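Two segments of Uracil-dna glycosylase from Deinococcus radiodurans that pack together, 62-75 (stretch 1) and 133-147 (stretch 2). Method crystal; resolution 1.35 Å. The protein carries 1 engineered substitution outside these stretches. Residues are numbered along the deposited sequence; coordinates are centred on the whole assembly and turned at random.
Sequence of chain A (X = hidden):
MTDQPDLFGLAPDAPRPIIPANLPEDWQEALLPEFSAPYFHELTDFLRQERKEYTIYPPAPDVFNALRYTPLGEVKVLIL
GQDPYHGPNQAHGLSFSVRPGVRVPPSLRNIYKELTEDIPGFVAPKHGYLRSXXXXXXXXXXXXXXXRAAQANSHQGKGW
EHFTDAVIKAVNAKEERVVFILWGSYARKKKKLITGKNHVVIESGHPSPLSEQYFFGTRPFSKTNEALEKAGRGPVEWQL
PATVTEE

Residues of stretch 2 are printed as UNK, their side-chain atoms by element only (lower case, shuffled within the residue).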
# COMPACT_ATOMS: atom_id res chain seq x y z
N ASP A 62 11.63 3.12 7.48
CA ASP A 62 10.23 3.28 7.18
C ASP A 62 9.71 2.25 6.17
O ASP A 62 8.48 2.17 5.93
CB ASP A 62 9.97 4.67 6.59
CG ASP A 62 10.28 5.76 7.53
OD1 ASP A 62 10.16 5.56 8.74
OD2 ASP A 62 10.68 6.84 7.07
N VAL A 63 10.59 1.45 5.57
CA VAL A 63 10.18 0.61 4.46
C VAL A 63 9.02 -0.29 4.79
O VAL A 63 8.12 -0.49 3.94
CB VAL A 63 11.39 -0.21 3.93
CG1 VAL A 63 10.99 -1.36 3.00
CG2 VAL A 63 12.37 0.69 3.21
N PHE A 64 9.00 -0.85 6.00
CA PHE A 64 7.98 -1.84 6.37
C PHE A 64 6.87 -1.21 7.23
O PHE A 64 6.08 -1.95 7.86
CB PHE A 64 8.65 -3.01 7.09
CG PHE A 64 9.53 -3.83 6.19
CD1 PHE A 64 8.99 -4.76 5.30
CD2 PHE A 64 10.91 -3.68 6.20
CE1 PHE A 64 9.81 -5.49 4.43
CE2 PHE A 64 11.72 -4.42 5.35
CZ PHE A 64 11.16 -5.32 4.47
N ASN A 65 6.74 0.12 7.23
CA ASN A 65 5.74 0.76 8.07
C ASN A 65 4.30 0.34 7.82
O ASN A 65 3.53 0.38 8.76
CB ASN A 65 5.83 2.28 8.06
CG ASN A 65 6.98 2.78 8.93
OD1 ASN A 65 7.65 2.02 9.63
ND2 ASN A 65 7.26 4.06 8.85
N ALA A 66 3.92 0.01 6.61
CA ALA A 66 2.52 -0.41 6.40
C ALA A 66 2.18 -1.60 7.29
O ALA A 66 1.06 -1.70 7.79
CB ALA A 66 2.26 -0.75 4.94
N LEU A 67 3.11 -2.58 7.39
CA LEU A 67 2.87 -3.75 8.24
C LEU A 67 2.85 -3.34 9.70
O LEU A 67 2.09 -3.92 10.47
CB LEU A 67 3.96 -4.79 8.01
CG LEU A 67 4.26 -5.21 6.58
CD1 LEU A 67 5.36 -6.26 6.58
CD2 LEU A 67 3.04 -5.72 5.86
N ARG A 68 3.71 -2.39 10.10
CA ARG A 68 3.68 -1.92 11.48
C ARG A 68 2.39 -1.27 11.91
O ARG A 68 1.96 -1.40 13.08
CB ARG A 68 4.86 -0.93 11.74
CG ARG A 68 6.22 -1.61 11.54
CD ARG A 68 7.36 -0.74 12.04
NE ARG A 68 8.62 -1.47 11.90
CZ ARG A 68 9.53 -1.31 10.93
NH1 ARG A 68 9.36 -0.42 9.96
NH2 ARG A 68 10.52 -2.13 10.85
N TYR A 69 1.76 -0.54 11.01
CA TYR A 69 0.57 0.27 11.37
C TYR A 69 -0.72 -0.51 11.17
O TYR A 69 -1.71 -0.15 11.79
CB TYR A 69 0.62 1.63 10.63
CG TYR A 69 1.90 2.38 11.03
CD1 TYR A 69 2.65 1.97 12.15
CD2 TYR A 69 2.44 3.43 10.29
CE1 TYR A 69 3.82 2.58 12.53
CE2 TYR A 69 3.61 4.08 10.71
CZ TYR A 69 4.31 3.60 11.79
OH TYR A 69 5.52 4.13 12.32
N THR A 70 -0.70 -1.61 10.42
CA THR A 70 -1.90 -2.44 10.22
C THR A 70 -1.51 -3.92 10.36
O THR A 70 -1.12 -4.52 9.39
CB THR A 70 -2.49 -2.18 8.84
OG1 THR A 70 -2.64 -0.76 8.64
CG2 THR A 70 -3.84 -2.87 8.74
N PRO A 71 -1.70 -4.52 11.55
CA PRO A 71 -1.45 -5.97 11.77
C PRO A 71 -2.27 -6.84 10.81
O PRO A 71 -3.37 -6.44 10.40
CB PRO A 71 -1.91 -6.19 13.20
CG PRO A 71 -1.70 -4.84 13.86
CD PRO A 71 -2.03 -3.81 12.79
N LEU A 72 -1.75 -8.01 10.45
CA LEU A 72 -2.45 -8.91 9.55
C LEU A 72 -3.88 -9.17 10.00
O LEU A 72 -4.82 -9.14 9.19
CB LEU A 72 -1.67 -10.24 9.50
CG LEU A 72 -2.26 -11.40 8.69
CD1 LEU A 72 -2.63 -10.98 7.27
CD2 LEU A 72 -1.30 -12.58 8.71
N GLY A 73 -4.07 -9.43 11.28
CA GLY A 73 -5.39 -9.66 11.81
C GLY A 73 -6.37 -8.50 11.69
O GLY A 73 -7.59 -8.72 11.85
N GLU A 74 -5.88 -7.27 11.50
CA GLU A 74 -6.74 -6.11 11.37
C GLU A 74 -7.02 -5.73 9.94
O GLU A 74 -7.87 -4.88 9.72
CB GLU A 74 -6.08 -4.91 12.06
CG GLU A 74 -5.92 -5.16 13.56
CD GLU A 74 -5.42 -3.99 14.38
OE1 GLU A 74 -5.48 -2.84 13.95
OE2 GLU A 74 -4.98 -4.23 15.53
N VAL A 75 -6.40 -6.37 8.96
CA VAL A 75 -6.59 -5.95 7.57
C VAL A 75 -8.03 -6.23 7.11
O VAL A 75 -8.48 -7.35 7.15
CB VAL A 75 -5.60 -6.66 6.61
CG1 VAL A 75 -5.82 -6.25 5.18
CG2 VAL A 75 -4.16 -6.38 7.01
N UNK A 133 -6.34 6.05 8.17
CA UNK A 133 -6.86 4.94 7.38
C UNK A 133 -6.19 3.62 7.81
O UNK A 133 -6.83 2.60 8.00
c UNK A 133 -6.62 5.13 5.88
c UNK A 133 -8.45 6.93 5.74
n UNK A 133 -8.92 7.83 4.80
c UNK A 133 -7.52 7.91 1.39
c UNK A 133 -7.27 6.65 3.86
c UNK A 133 -8.24 7.64 3.63
c UNK A 133 -6.60 6.90 1.58
c UNK A 133 -6.46 6.26 2.80
c UNK A 133 -8.33 8.31 2.42
c UNK A 133 -7.43 6.20 5.21
N UNK A 134 -4.86 3.68 8.00
CA UNK A 134 -4.12 2.48 8.44
C UNK A 134 -4.64 1.97 9.77
O UNK A 134 -4.73 0.76 10.02
c UNK A 134 -2.64 2.79 8.54
N UNK A 135 -5.00 2.91 10.64
CA UNK A 135 -5.52 2.54 11.96
C UNK A 135 -6.89 1.85 11.93
O UNK A 135 -7.30 1.27 12.95
o UNK A 135 -5.23 6.54 13.69
o UNK A 135 -3.26 6.10 14.47
c UNK A 135 -5.60 3.79 12.81
c UNK A 135 -4.27 5.76 13.83
c UNK A 135 -4.24 4.36 13.18
N UNK A 136 -7.61 2.00 10.80
CA UNK A 136 -8.92 1.33 10.60
C UNK A 136 -8.83 0.04 9.84
O UNK A 136 -9.84 -0.48 9.44
o UNK A 136 -12.23 3.82 9.28
c UNK A 136 -10.23 3.51 10.54
c UNK A 136 -11.11 4.28 9.54
c UNK A 136 -9.83 2.26 9.83
n UNK A 136 -10.65 5.40 9.01
N UNK A 137 -7.65 -0.49 9.56
CA UNK A 137 -7.56 -1.76 8.84
C UNK A 137 -7.29 -1.62 7.38
O UNK A 137 -7.42 -2.63 6.68
N UNK A 138 -6.86 -0.46 6.92
CA UNK A 138 -6.50 -0.27 5.51
C UNK A 138 -4.99 -0.39 5.37
O UNK A 138 -4.24 0.48 5.85
c UNK A 138 -6.94 1.10 5.00
c UNK A 138 -8.46 1.30 5.20
c UNK A 138 -6.59 1.24 3.51
N UNK A 139 -4.52 -1.48 4.76
CA UNK A 139 -3.12 -1.72 4.57
C UNK A 139 -2.69 -0.97 3.32
O UNK A 139 -3.17 -1.26 2.23
c UNK A 139 -2.86 -3.23 4.44
c UNK A 139 -0.58 -3.40 5.51
c UNK A 139 -1.36 -5.16 4.02
c UNK A 139 -1.40 -3.65 4.27
N UNK A 140 -1.80 -0.01 3.50
CA UNK A 140 -1.36 0.87 2.43
C UNK A 140 -0.04 0.40 1.83
O UNK A 140 1.04 0.82 2.22
c UNK A 140 -2.44 4.14 4.21
c UNK A 140 -2.67 2.90 3.39
c UNK A 140 -1.30 2.31 2.97
c UNK A 140 -3.42 3.25 2.14
N UNK A 141 -0.16 -0.50 0.88
CA UNK A 141 0.97 -1.25 0.31
C UNK A 141 1.32 -0.72 -1.08
O UNK A 141 0.52 -0.12 -1.75
c UNK A 141 1.22 -5.21 0.17
c UNK A 141 1.77 -3.79 0.33
c UNK A 141 0.65 -2.74 0.26
c UNK A 141 2.58 -3.63 1.62
N UNK A 142 2.56 -0.99 -1.49
CA UNK A 142 2.95 -0.90 -2.92
C UNK A 142 3.54 -2.23 -3.34
O UNK A 142 4.05 -2.97 -2.49
o UNK A 142 2.55 1.92 -3.82
c UNK A 142 3.46 1.60 -3.08
c UNK A 142 4.02 0.19 -3.08
n UNK A 142 4.09 2.51 -2.29
N UNK A 143 3.47 -2.52 -4.65
CA UNK A 143 4.02 -3.74 -5.14
C UNK A 143 5.53 -3.87 -4.91
O UNK A 143 6.04 -5.01 -4.73
c UNK A 143 3.68 -3.93 -6.61
N UNK A 144 6.20 -2.73 -5.00
CA UNK A 144 7.64 -2.60 -4.80
C UNK A 144 7.79 -1.60 -3.68
O UNK A 144 7.09 -0.57 -3.67
c UNK A 144 8.31 -2.13 -6.14
c UNK A 144 8.28 -3.28 -7.15
c UNK A 144 9.68 -1.52 -5.96
N UNK A 145 8.70 -1.87 -2.71
CA UNK A 145 8.72 -1.07 -1.47
C UNK A 145 9.85 -0.09 -1.32
O UNK A 145 9.95 0.63 -0.30
c UNK A 145 8.67 -2.02 -0.27
c UNK A 145 7.43 -3.62 1.14
c UNK A 145 6.11 -1.97 -0.08
c UNK A 145 7.36 -2.85 -0.15
N UNK A 146 10.68 0.03 -2.38
CA UNK A 146 11.71 1.09 -2.42
C UNK A 146 11.80 1.62 -3.86
O UNK A 146 11.29 0.99 -4.81
o UNK A 146 13.44 -0.61 -2.80
c UNK A 146 13.14 0.17 -0.52
c UNK A 146 13.09 0.53 -2.01
N UNK A 147 12.45 2.76 -4.02
CA UNK A 147 12.65 3.38 -5.32
C UNK A 147 13.86 4.29 -5.28
O UNK A 147 14.19 4.86 -4.25
c UNK A 147 11.46 4.66 -7.16
c UNK A 147 11.12 5.34 -4.76
c UNK A 147 11.39 4.18 -5.72
O HOH W 1 7.99 1.19 1.56
O HOH W 2 -0.97 0.20 6.42
O HOH W 3 -5.28 -1.47 11.69
O HOH W 4 -7.89 -1.81 12.95

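Position 133 has one carbon leading to fused five- and six-membered rings with eight carbons and one nitrogen. The ring system leads away from stretch 1. This is Trp-133.

Position 134 has a single side-chain carbon. It points toward stretch 1, and its CB lies 4.0 Å from Tyr-69 CB. This is Ala-134.

Position 135 has three carbons, the third carrying two oxygens: a carboxylate; the CA-to-CB bond points away from stretch 1. Glutamate fits, Glu-135.

Position 136 also has three carbons, but the third carries one oxygen and one nitrogen. It is an amide with no contact to stretch 1. This is Gln-136.

Position 137 has no side-chain atoms. Its CA is 3.3 Å from Glu-74 O, and an ideal CB would clash with that oxygen at 2.6 Å. Its phi/psi of 99/15 also calls for glycine. This is Gly-137.

Position 138 has three carbons, one carrying the other two, and points away. This is Val-138.

Position 139 has four carbons, forked at the second. One terminal carbon reaches 3.3 Å from Ala-66 O. This is Leu-139, and that atom is CD1. Leu-139 CD1 also lies 4.0 Å from Thr-70 CB and 4.3 Å from Leu-67 CD2.

Position 140 has the same four-carbon fork. Its backbone O is 3.4 Å from Ala-66 CB. This is Leu-140.

Position 141 is forked likewise, with one tip 4.4 Å from Ala-66 CB. This is Leu-141.

Position 142 has two carbons, the second carrying one oxygen and one nitrogen. It is out of reach. This is Asn-142.

Position 143 has one carbon, out of reach: Ala-143.

Position 144 has three carbons, branched at the first, and no contact: Val-144.

Position 145 has four carbons, forked at the second, and points toward stretch 1. Its CB is 4.1 Å from Val-63 CG1. This is Leu-145.

Position 146 has one carbon bearing an oxygen and a carbon. That last carbon is 3.8 Å from Val-63 CG2. This is Thr-146.

Position 147 has three carbons, branched at the first, out of reach: Val-147.

Helix 65-69 runs nearly antiparallel to strand 138-142, with axes 7.6 Å apart at closest approach. Ala-66 CB points toward the strand, 3.4 Å from Leu-140 O, and Leu-139 CD1 packs against it at 3.9 Å. Thr-70 OG1 donates the one direct hydrogen bond across the contact, to Ala-134 O at 2.9 Å. The O of water 2 accepts from Leu-140 N (3.0 Å) and donates to Ala-66 O (3.1 Å) and Thr-70 OG1 (2.9 Å). The O of water 1 donates to Val-63 O (2.9 Å) and Leu-145 O (2.8 Å).

Stretch 2 (133-147) WAEQGVLLLNAVLTV
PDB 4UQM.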